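Local coordinates for cellulosome protein dockerin type I (Clostridium thermocellum, PDB 2WZ8), which probably binds carbohydrate as a family 35 carbohydrate-binding module of a cellulosomal protein, carrying a bound calcium ion in its beta-sandwich fold, at residues A[33-44]-A[131-142]; A[60-68]-A[113-121]. All coordinates share one frame; numbering follows the deposited sequence. Where two conformers were deposited one is given.

Contact 1 of 2, residues A[33-44]-A[131-142]; sequences SGGQYVGWIGNG and NGTSGSYAPNID. With CA (calcium ion), chain B.
Asp142 OD1 binds the calcium ion at 2.2 Å, and the same carboxylate holds the other segment through OD2, which takes the N-H of Ser33 on its syn lone pair, N to OD2 2.9 Å. With CG swung anti to the backbone N (chi1 -176°), the carboxylate reaches the ion, which Asp142 O also binds. Ser33 O and Gln36 O join from the backbone of 33-36, and Glu12 and Glu14 complete the site. Val38 and Ile141 form an antiparallel hydrogen-bonded pair. The Asn140 amide crosses the Tyr37 ring obliquely, planes 22° apart, with Asn140 ND2 3.5 Å from Tyr37 CE1. Asn140 OD1 accepts from two waters; one also takes the N-H of Trp40, the other bridges Ile41 N and Ala138 O where the strands part. The edge of the Trp40 six-membered ring meets the face of Tyr137 in an offset T-shaped pair, planes at 90°, Trp40 CE3 3.5 Å from Tyr137 CE1. Asn43 lies beside the same tyrosine, its CB 3.6 Å from Tyr137 OH, and its OD1 accepts the N-H of Gly135, N to OD1 2.7 Å, inside the type II turn from Thr133 to Ser136. Ala138 N to Ile41 O, Asn43 N to Ser136 O and Gly44 N to Asn131 O add backbone bonds. Calcium, held by one carboxylate oxygen and three carbonyls of these segments, thus ties one end and hydrogen bonds the other; its carboxylates probably stay ionised.

Contact 2 of 2, residues A[60-68]-A[113-121]; sequences GTYRMVVQF and TDIIDVYLN. With MG (magnesium ion), chain C.
An antiparallel strand pair at one side of the four-stranded sheet brings 60-68 against the outermost strand, 112-120. Four hydrogen-bonded pairs, from Gly60 with Leu120 to Val66 with Asp114, alternate with non-hydrogen-bonded pairs such as Arg63 with Asp117; Tyr62 N to Val118 O measures 2.8 Å. Met64, on the face that looks into the sandwich, lies alongside Ile116 and crosses Val118 at about a right angle. Its chain is extended until the bend at chi3 (63°), which sets CE 3.9 Å from Val118 CG1 and close to Ile116 CB. Tyr62 CD2 rests 3.8 Å from Leu120 CD1, while its hydroxyl bonds to Gln58 O. This is the jelly-roll layering of the family: Met64 and Ile116 pack on Ile90, and Val118 and Leu120 on Val92, both from the five-stranded sheet. On the other face, Ile115 CG2 meets Arg63 CB at 3.8 Å, and Asp117 OD1 approaches Arg63 CG although the charged groups stay apart. The ring of Tyr119 lays one face over Gly60, whose O stands off toward the rim, 3.6 Å from Tyr119 CD1. Asp114, on the same face as Met64, binds the magnesium ion through OD1 at 2.1 Å, and five waters fill the remaining places; one of them donates to Asp114 OD2, another to Ile115 O. OD2 also hydrogen-bonds with His100 NE2.

The two contacts meet along the seam between neighbouring strands 140-147 and 60-69, though their centres are about 17 Å apart and the chain's centre lies between them. Asp142 N lies 2.8 Å from Gln67 O, a probable hydrogen bond that carries the sheet from the calcium site into contact 2. Beside it, Pro139 CB packs on Phe68 CD1 at 3.7 Å and Ile141 CD1 on Val66 CG1 at 3.8 Å. In sequence, both segments of contact 2 fall between residues 44 and 131, the inner ends of contact 1. Each contact has its own metal: calcium draws ligands from both segments of contact 1, whereas magnesium has a single protein ligand in contact 2.

Contact 1 of 2, residues A[33-44]-A[131-142]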
# COMPACT_ATOMS: atom_id res chain seq x y z
N SER A 33 9.62 2.51 8.60
CA SER A 33 8.90 3.42 9.50
C SER A 33 8.10 2.65 10.52
O SER A 33 7.36 1.71 10.21
CB SER A 33 8.01 4.36 8.69
OG SER A 33 7.37 5.32 9.48
N GLY A 34 8.31 3.01 11.78
CA GLY A 34 7.61 2.35 12.87
C GLY A 34 8.15 0.97 13.22
O GLY A 34 7.64 0.29 14.13
N GLY A 35 9.19 0.57 12.50
CA GLY A 35 9.84 -0.71 12.67
C GLY A 35 9.10 -1.92 12.15
O GLY A 35 9.48 -3.07 12.37
N GLN A 36 8.09 -1.66 11.35
CA GLN A 36 7.31 -2.75 10.73
C GLN A 36 6.82 -2.34 9.35
O GLN A 36 6.72 -1.14 9.01
CB GLN A 36 6.07 -3.11 11.57
CG GLN A 36 6.31 -3.68 12.96
CD GLN A 36 4.96 -4.00 13.61
OE1 GLN A 36 4.36 -5.00 13.30
NE2 GLN A 36 4.48 -3.14 14.47
N TYR A 37 6.41 -3.36 8.61
CA TYR A 37 5.79 -3.24 7.26
C TYR A 37 4.81 -4.37 7.09
O TYR A 37 4.69 -5.25 7.97
CB TYR A 37 6.82 -3.22 6.14
CG TYR A 37 7.49 -4.55 5.99
CD1 TYR A 37 7.02 -5.49 5.08
CD2 TYR A 37 8.57 -4.90 6.79
CE1 TYR A 37 7.57 -6.73 4.98
CE2 TYR A 37 9.16 -6.17 6.68
CZ TYR A 37 8.66 -7.06 5.77
OH TYR A 37 9.21 -8.32 5.64
N VAL A 38 4.05 -4.32 6.00
CA VAL A 38 3.15 -5.43 5.64
C VAL A 38 3.65 -6.07 4.36
O VAL A 38 3.90 -5.41 3.39
CB VAL A 38 1.68 -4.97 5.55
CG1 VAL A 38 0.81 -6.10 5.02
CG2 VAL A 38 1.20 -4.57 6.90
N GLY A 39 3.82 -7.39 4.42
CA GLY A 39 4.31 -8.20 3.30
C GLY A 39 3.27 -9.21 2.87
O GLY A 39 2.21 -9.36 3.48
N TRP A 40 3.66 -9.94 1.85
CA TRP A 40 2.89 -11.04 1.24
C TRP A 40 1.51 -10.58 0.80
O TRP A 40 0.50 -11.28 0.95
CB TRP A 40 2.87 -12.27 2.15
CG TRP A 40 4.26 -12.74 2.33
CD1 TRP A 40 5.11 -12.44 3.36
CD2 TRP A 40 5.05 -13.46 1.37
NE1 TRP A 40 6.36 -12.96 3.12
CE2 TRP A 40 6.35 -13.58 1.91
CE3 TRP A 40 4.79 -13.99 0.12
CZ2 TRP A 40 7.38 -14.22 1.23
CZ3 TRP A 40 5.81 -14.64 -0.55
CH2 TRP A 40 7.09 -14.76 0.02
N ILE A 41 1.51 -9.38 0.24
CA ILE A 41 0.32 -8.83 -0.42
C ILE A 41 0.34 -9.28 -1.87
O ILE A 41 1.15 -8.85 -2.65
CB ILE A 41 0.28 -7.28 -0.37
CG1 ILE A 41 0.42 -6.75 1.05
CG2 ILE A 41 -0.98 -6.75 -1.03
CD1 ILE A 41 0.82 -5.27 1.08
N GLY A 42 -0.57 -10.16 -2.22
CA GLY A 42 -0.67 -10.66 -3.59
C GLY A 42 -0.93 -12.15 -3.68
O GLY A 42 -1.33 -12.78 -2.70
N ASN A 43 -0.70 -12.69 -4.87
CA ASN A 43 -0.99 -14.11 -5.17
C ASN A 43 -2.44 -14.45 -4.86
O ASN A 43 -2.78 -15.52 -4.33
CB ASN A 43 -0.08 -15.00 -4.33
CG ASN A 43 -0.20 -16.45 -4.71
OD1 ASN A 43 -0.28 -16.78 -5.90
ND2 ASN A 43 -0.28 -17.32 -3.71
N GLY A 44 -3.31 -13.53 -5.21
CA GLY A 44 -4.75 -13.71 -4.97
C GLY A 44 -5.35 -12.60 -4.16
O GLY A 44 -4.73 -12.05 -3.26
N ASN A 131 -3.14 -7.81 -5.05
CA ASN A 131 -2.83 -8.25 -6.40
C ASN A 131 -3.46 -9.62 -6.58
O ASN A 131 -3.11 -10.57 -5.88
CB ASN A 131 -1.30 -8.27 -6.61
CG ASN A 131 -0.91 -8.62 -8.02
OD1 ASN A 131 -1.58 -9.41 -8.68
ND2 ASN A 131 0.24 -8.11 -8.47
N GLY A 132 -4.44 -9.69 -7.48
CA GLY A 132 -5.25 -10.88 -7.69
C GLY A 132 -4.67 -11.95 -8.57
O GLY A 132 -5.25 -13.04 -8.69
N THR A 133 -3.54 -11.66 -9.18
CA THR A 133 -2.91 -12.58 -10.12
C THR A 133 -2.08 -13.63 -9.38
O THR A 133 -1.21 -13.32 -8.57
CB THR A 133 -2.12 -11.84 -11.20
OG1 THR A 133 -3.02 -10.95 -11.89
CG2 THR A 133 -1.46 -12.79 -12.19
N SER A 134 -2.38 -14.90 -9.63
CA SER A 134 -1.61 -15.98 -8.99
C SER A 134 -0.13 -15.79 -9.29
O SER A 134 0.28 -15.56 -10.43
CB SER A 134 -2.06 -17.39 -9.47
OG SER A 134 -1.43 -17.71 -10.69
N GLY A 135 0.67 -15.86 -8.23
CA GLY A 135 2.14 -15.75 -8.34
C GLY A 135 2.70 -14.33 -8.47
O GLY A 135 3.90 -14.14 -8.59
N SER A 136 1.80 -13.36 -8.46
CA SER A 136 2.14 -11.93 -8.62
C SER A 136 1.91 -11.19 -7.31
O SER A 136 0.83 -11.30 -6.70
CB SER A 136 1.28 -11.30 -9.72
OG SER A 136 1.83 -10.10 -10.23
N TYR A 137 2.91 -10.43 -6.89
CA TYR A 137 2.86 -9.73 -5.60
C TYR A 137 2.99 -8.22 -5.76
O TYR A 137 3.74 -7.71 -6.62
CB TYR A 137 3.95 -10.20 -4.64
CG TYR A 137 3.76 -11.64 -4.20
CD1 TYR A 137 2.97 -11.95 -3.09
CD2 TYR A 137 4.32 -12.68 -4.92
CE1 TYR A 137 2.78 -13.25 -2.71
CE2 TYR A 137 4.14 -14.00 -4.53
CZ TYR A 137 3.35 -14.26 -3.44
OH TYR A 137 3.19 -15.57 -3.05
N ALA A 138 2.26 -7.53 -4.91
CA ALA A 138 2.48 -6.10 -4.66
C ALA A 138 3.81 -5.87 -3.95
O ALA A 138 4.35 -6.78 -3.35
CB ALA A 138 1.34 -5.51 -3.80
N PRO A 139 4.35 -4.65 -4.02
CA PRO A 139 5.47 -4.37 -3.14
C PRO A 139 5.06 -4.54 -1.67
O PRO A 139 3.87 -4.50 -1.32
CB PRO A 139 5.76 -2.90 -3.40
CG PRO A 139 4.48 -2.34 -3.85
CD PRO A 139 3.81 -3.42 -4.62
N ASN A 140 6.08 -4.66 -0.84
CA ASN A 140 5.88 -4.56 0.62
C ASN A 140 5.56 -3.09 0.95
O ASN A 140 6.23 -2.19 0.45
CB ASN A 140 7.12 -5.03 1.37
CG ASN A 140 7.39 -6.49 1.21
OD1 ASN A 140 6.54 -7.24 0.73
ND2 ASN A 140 8.56 -6.91 1.64
N ILE A 141 4.55 -2.87 1.77
CA ILE A 141 4.08 -1.53 2.08
C ILE A 141 4.44 -1.17 3.51
O ILE A 141 4.14 -1.90 4.44
CB ILE A 141 2.58 -1.35 1.84
CG1 ILE A 141 2.20 -1.81 0.42
CG2 ILE A 141 2.12 0.09 2.15
CD1 ILE A 141 2.67 -0.99 -0.66
N ASP A 142 5.15 -0.05 3.64
CA ASP A 142 5.60 0.46 4.95
C ASP A 142 4.56 1.38 5.62
O ASP A 142 4.16 1.22 6.79
CB ASP A 142 6.94 1.17 4.76
CG ASP A 142 7.57 1.68 6.04
OD1 ASP A 142 7.05 1.37 7.14
OD2 ASP A 142 8.64 2.31 5.92
CA CA B . 5.65 0.91 8.84
O HOH W 1 6.44 -9.93 0.99
O HOH W 2 4.03 -7.92 -0.69
O HOH W 3 -3.68 -9.57 -2.89

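Contact 2 of 2, residues A[60-68]-A[113-121]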
# COMPACT_ATOMS: atom_id res chain seq x y z
N GLY A 60 -12.49 15.19 -2.74
CA GLY A 60 -11.56 15.61 -3.79
C GLY A 60 -10.47 14.63 -4.05
O GLY A 60 -10.42 13.56 -3.49
N THR A 61 -9.64 15.00 -4.99
CA THR A 61 -8.46 14.21 -5.35
C THR A 61 -7.28 14.62 -4.47
O THR A 61 -6.96 15.81 -4.29
CB THR A 61 -8.13 14.34 -6.85
OG1 THR A 61 -9.23 13.85 -7.63
CG2 THR A 61 -6.85 13.58 -7.20
N TYR A 62 -6.66 13.59 -3.89
CA TYR A 62 -5.51 13.76 -3.02
C TYR A 62 -4.35 13.00 -3.59
O TYR A 62 -4.51 12.03 -4.33
CB TYR A 62 -5.83 13.24 -1.62
CG TYR A 62 -6.85 14.08 -0.90
CD1 TYR A 62 -6.46 15.01 0.06
CD2 TYR A 62 -8.21 13.96 -1.18
CE1 TYR A 62 -7.38 15.80 0.70
CE2 TYR A 62 -9.14 14.74 -0.54
CZ TYR A 62 -8.73 15.65 0.41
OH TYR A 62 -9.62 16.47 1.08
N ARG A 63 -3.17 13.38 -3.14
CA ARG A 63 -1.96 12.63 -3.47
C ARG A 63 -1.67 11.68 -2.32
O ARG A 63 -1.49 12.10 -1.18
CB ARG A 63 -0.79 13.59 -3.67
CG ARG A 63 -0.87 14.27 -5.02
CD ARG A 63 0.36 15.12 -5.31
NE ARG A 63 0.48 16.24 -4.37
CZ ARG A 63 1.24 16.24 -3.28
NH1 ARG A 63 1.98 15.16 -2.98
NH2 ARG A 63 1.27 17.31 -2.49
N MET A 64 -1.59 10.41 -2.66
CA MET A 64 -1.24 9.36 -1.70
C MET A 64 0.22 8.97 -1.96
O MET A 64 0.59 8.47 -3.03
CB MET A 64 -2.12 8.13 -1.86
CG MET A 64 -1.71 7.00 -0.93
SD MET A 64 -2.81 5.56 -0.97
CE MET A 64 -2.65 4.97 -2.66
N VAL A 65 1.04 9.27 -0.97
CA VAL A 65 2.45 8.95 -1.03
C VAL A 65 2.63 7.58 -0.36
O VAL A 65 2.36 7.42 0.83
CB VAL A 65 3.31 9.98 -0.26
CG1 VAL A 65 4.82 9.64 -0.45
CG2 VAL A 65 3.02 11.41 -0.70
N VAL A 66 3.05 6.61 -1.15
CA VAL A 66 3.22 5.24 -0.68
C VAL A 66 4.70 4.97 -0.48
O VAL A 66 5.51 5.13 -1.40
CB VAL A 66 2.64 4.23 -1.71
CG1 VAL A 66 2.79 2.77 -1.22
CG2 VAL A 66 1.16 4.52 -2.03
N GLN A 67 5.04 4.56 0.73
CA GLN A 67 6.41 4.13 1.05
C GLN A 67 6.46 2.61 1.04
O GLN A 67 5.68 1.96 1.69
CB GLN A 67 6.90 4.69 2.38
CG GLN A 67 8.36 4.35 2.66
CD GLN A 67 9.01 5.24 3.68
OE1 GLN A 67 9.42 4.79 4.77
NE2 GLN A 67 9.11 6.51 3.34
N PHE A 68 7.38 2.08 0.26
CA PHE A 68 7.37 0.66 -0.12
C PHE A 68 8.77 0.13 -0.38
O PHE A 68 9.70 0.91 -0.62
CB PHE A 68 6.47 0.46 -1.37
CG PHE A 68 7.08 1.01 -2.63
CD1 PHE A 68 7.84 0.20 -3.46
CD2 PHE A 68 6.97 2.36 -2.93
CE1 PHE A 68 8.46 0.70 -4.57
CE2 PHE A 68 7.61 2.88 -4.04
CZ PHE A 68 8.35 2.04 -4.86
N THR A 113 9.57 6.03 -2.05
CA THR A 113 8.18 6.51 -2.19
C THR A 113 7.79 6.70 -3.65
O THR A 113 8.61 7.00 -4.55
CB THR A 113 7.92 7.81 -1.44
OG1 THR A 113 8.75 8.84 -1.96
CG2 THR A 113 8.19 7.63 0.06
N ASP A 114 6.50 6.57 -3.86
CA ASP A 114 5.85 6.96 -5.13
C ASP A 114 4.47 7.49 -4.83
O ASP A 114 3.91 7.24 -3.77
CB ASP A 114 5.80 5.79 -6.11
CG ASP A 114 5.70 6.24 -7.55
OD1 ASP A 114 5.78 7.47 -7.87
OD2 ASP A 114 5.52 5.34 -8.40
N ILE A 115 3.96 8.28 -5.76
CA ILE A 115 2.69 8.98 -5.58
C ILE A 115 1.64 8.44 -6.50
O ILE A 115 1.85 8.22 -7.71
CB ILE A 115 2.86 10.50 -5.81
CG1 ILE A 115 3.95 11.06 -4.88
CG2 ILE A 115 1.51 11.26 -5.66
CD1 ILE A 115 4.43 12.50 -5.21
N ILE A 116 0.48 8.27 -5.91
CA ILE A 116 -0.72 7.82 -6.61
C ILE A 116 -1.87 8.74 -6.25
O ILE A 116 -2.15 8.96 -5.09
CB ILE A 116 -1.12 6.37 -6.22
CG1 ILE A 116 0.01 5.37 -6.48
CG2 ILE A 116 -2.38 5.96 -6.95
CD1 ILE A 116 -0.24 4.02 -5.89
N ASP A 117 -2.56 9.25 -7.26
CA ASP A 117 -3.70 10.12 -6.99
C ASP A 117 -4.92 9.26 -6.64
O ASP A 117 -5.17 8.23 -7.25
CB ASP A 117 -4.02 11.01 -8.21
CG ASP A 117 -3.05 12.17 -8.39
OD1 ASP A 117 -2.24 12.50 -7.51
OD2 ASP A 117 -3.12 12.81 -9.47
N VAL A 118 -5.65 9.70 -5.63
CA VAL A 118 -6.85 9.02 -5.17
C VAL A 118 -7.98 10.02 -4.94
O VAL A 118 -7.75 11.10 -4.42
CB VAL A 118 -6.58 8.19 -3.89
CG1 VAL A 118 -5.64 7.02 -4.19
CG2 VAL A 118 -6.07 9.06 -2.72
N TYR A 119 -9.20 9.63 -5.31
CA TYR A 119 -10.39 10.42 -5.03
C TYR A 119 -11.02 9.92 -3.74
O TYR A 119 -11.39 8.74 -3.61
CB TYR A 119 -11.43 10.37 -6.17
CG TYR A 119 -12.54 11.37 -5.92
CD1 TYR A 119 -12.41 12.67 -6.36
CD2 TYR A 119 -13.65 11.02 -5.19
CE1 TYR A 119 -13.40 13.58 -6.14
CE2 TYR A 119 -14.65 11.95 -4.94
CZ TYR A 119 -14.49 13.23 -5.40
OH TYR A 119 -15.49 14.18 -5.19
N LEU A 120 -11.11 10.84 -2.77
CA LEU A 120 -11.65 10.56 -1.46
C LEU A 120 -12.89 11.37 -1.17
O LEU A 120 -13.06 12.48 -1.65
CB LEU A 120 -10.59 10.86 -0.39
CG LEU A 120 -9.28 10.07 -0.52
CD1 LEU A 120 -8.26 10.55 0.53
CD2 LEU A 120 -9.49 8.56 -0.49
N ASN A 121 -13.76 10.77 -0.37
CA ASN A 121 -14.94 11.46 0.18
C ASN A 121 -14.58 12.22 1.46
O ASN A 121 -13.64 11.86 2.15
CB ASN A 121 -16.05 10.47 0.51
CG ASN A 121 -16.50 9.67 -0.68
OD1 ASN A 121 -16.67 10.20 -1.77
ND2 ASN A 121 -16.64 8.35 -0.49
MG MG C . 5.68 8.60 -9.66
O HOH W 4 5.60 6.53 -10.85
O HOH W 5 3.59 8.46 -9.67
O HOH W 6 5.48 10.19 -8.23
O HOH W 7 7.83 8.57 -9.39
O HOH W 8 5.61 9.71 -11.30